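Local coordinates for uncharacterized protein (PDB 5D66) that is of unknown function but folds as an ankyrin repeat domain, a scaffold that in its relatives commonly mediates protein-protein binding, at residues A[12-17]-A[48-53]. Sequence-based numbering, arbitrary orientation.
Sequences ANDDIQ and NIHAAH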
# COMPACT_ATOMS: atom_id res chain seq x y z
N ALA A 12 -10.19 -5.09 17.16
CA ALA A 12 -11.31 -4.86 16.26
C ALA A 12 -12.23 -3.75 16.76
O ALA A 12 -12.83 -3.02 15.96
CB ALA A 12 -12.12 -6.13 16.10
N ASN A 13 -12.35 -3.62 18.06
CA ASN A 13 -13.22 -2.64 18.69
C ASN A 13 -12.56 -1.30 18.96
O ASN A 13 -13.21 -0.39 19.47
CB ASN A 13 -13.76 -3.21 19.99
CG ASN A 13 -14.84 -4.22 19.79
OD1 ASN A 13 -15.47 -4.29 18.71
ND2 ASN A 13 -15.15 -4.94 20.85
N ASP A 14 -11.27 -1.17 18.64
CA ASP A 14 -10.53 0.07 18.95
C ASP A 14 -10.58 0.36 20.46
O ASP A 14 -10.54 1.52 20.91
CB ASP A 14 -11.03 1.29 18.17
CG ASP A 14 -9.91 2.28 17.92
OD1 ASP A 14 -8.73 1.90 17.77
OD2 ASP A 14 -10.23 3.51 17.90
N ASP A 15 -10.59 -0.72 21.26
CA ASP A 15 -10.81 -0.61 22.72
C ASP A 15 -9.45 -0.46 23.40
O ASP A 15 -8.85 -1.45 23.86
CB ASP A 15 -11.57 -1.86 23.19
CG ASP A 15 -11.99 -1.81 24.67
OD1 ASP A 15 -11.56 -0.92 25.46
OD2 ASP A 15 -12.80 -2.70 25.00
N ILE A 16 -8.93 0.77 23.46
CA ILE A 16 -7.51 0.87 23.81
C ILE A 16 -7.27 0.67 25.31
O ILE A 16 -6.19 0.24 25.66
CB ILE A 16 -6.76 2.08 23.23
CG1 ILE A 16 -7.33 3.35 23.86
CG2 ILE A 16 -6.74 2.04 21.62
CD1 ILE A 16 -6.73 4.61 23.31
N GLN A 17 -8.27 0.89 26.18
CA GLN A 17 -8.05 0.55 27.59
C GLN A 17 -7.92 -0.95 27.78
O GLN A 17 -7.15 -1.41 28.61
CB GLN A 17 -9.13 1.13 28.50
CG GLN A 17 -9.13 2.67 28.58
CD GLN A 17 -7.79 3.26 29.07
OE1 GLN A 17 -7.21 2.80 30.04
NE2 GLN A 17 -7.30 4.29 28.36
N ASN A 48 -8.54 1.13 12.51
CA ASN A 48 -8.60 1.53 13.93
C ASN A 48 -7.23 2.11 14.30
O ASN A 48 -6.35 1.43 14.76
CB ASN A 48 -8.96 0.33 14.81
CG ASN A 48 -10.41 -0.02 14.70
OD1 ASN A 48 -11.25 0.76 14.23
ND2 ASN A 48 -10.75 -1.23 15.12
N ILE A 49 -7.12 3.41 14.04
CA ILE A 49 -5.85 4.15 14.14
C ILE A 49 -5.28 4.04 15.54
O ILE A 49 -4.08 3.84 15.72
CB ILE A 49 -6.09 5.58 13.69
CG1 ILE A 49 -6.47 5.64 12.19
CG2 ILE A 49 -4.93 6.51 14.00
CD1 ILE A 49 -7.11 6.90 11.76
N HIS A 50 -6.11 4.26 16.56
CA HIS A 50 -5.60 4.29 17.95
C HIS A 50 -5.10 2.93 18.37
O HIS A 50 -4.02 2.80 18.93
CB HIS A 50 -6.69 4.81 18.88
CG HIS A 50 -7.08 6.20 18.56
ND1 HIS A 50 -8.36 6.59 18.24
CD2 HIS A 50 -6.30 7.27 18.36
CE1 HIS A 50 -8.37 7.89 17.96
NE2 HIS A 50 -7.13 8.33 18.06
N ALA A 51 -5.87 1.88 18.06
CA ALA A 51 -5.41 0.53 18.39
C ALA A 51 -4.15 0.16 17.65
O ALA A 51 -3.22 -0.39 18.20
CB ALA A 51 -6.50 -0.50 18.04
N ALA A 52 -4.10 0.54 16.37
CA ALA A 52 -2.89 0.26 15.57
C ALA A 52 -1.68 0.99 16.18
O ALA A 52 -0.61 0.38 16.30
CB ALA A 52 -3.10 0.66 14.13
N HIS A 53 -1.85 2.24 16.59
CA HIS A 53 -0.73 2.96 17.20
C HIS A 53 -0.23 2.25 18.44
O HIS A 53 0.97 2.09 18.63
CB HIS A 53 -1.16 4.38 17.54
CG HIS A 53 -0.09 5.19 18.18
ND1 HIS A 53 -0.05 5.51 19.52
CD2 HIS A 53 1.03 5.70 17.64
CE1 HIS A 53 1.01 6.27 19.76
NE2 HIS A 53 1.68 6.39 18.63
O HOH W 1 -8.92 5.00 16.12
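The Asp14 carboxylate has the Asn48 amide stacked over one face, the two planes 26° apart and the two side chains running antiparallel alongside one another. On the other side of the carboxylate plane, offset from it, Ile16 CG2, anti to its own carbonyl carbon, lies 3.7 Å from His50 C. Asp14 OD2 sits at the edge of the nearly coplanar His50 ring, 3.6 Å from His50 ND1. Asp14 OD1 accepts a hydrogen bond from Ala51 N at 2.9 Å, the N-H coming in close to the line of the carboxylate C-O bond, while Asp14 OD2 accepts one from a water at 2.7 Å, which in turn accepts one from His50 N. Both carboxylate oxygens thus serve the first turn of helix 49-57, whose N-terminal N-H groups would be expected to stabilise the negative charge. Asp14 belongs to the tight turn between helix 6-12 and helix 16-23, in the helix-turn-helix architecture of an ankyrin repeat domain; with positive phi (58°) it closes a Schellman motif. Its CB leaves alongside the other segment, and the torsions (chi1 -150°) bring the carboxylate to the start of helix 49-57. Asn48, the N-cap residue of that helix, uses ND2 to bond Ala11 O and, weakly, Ala12 O (2.9 Å from ND2), so ND2 reaches the carbonyl oxygens at the C-terminal end of helix 6-12.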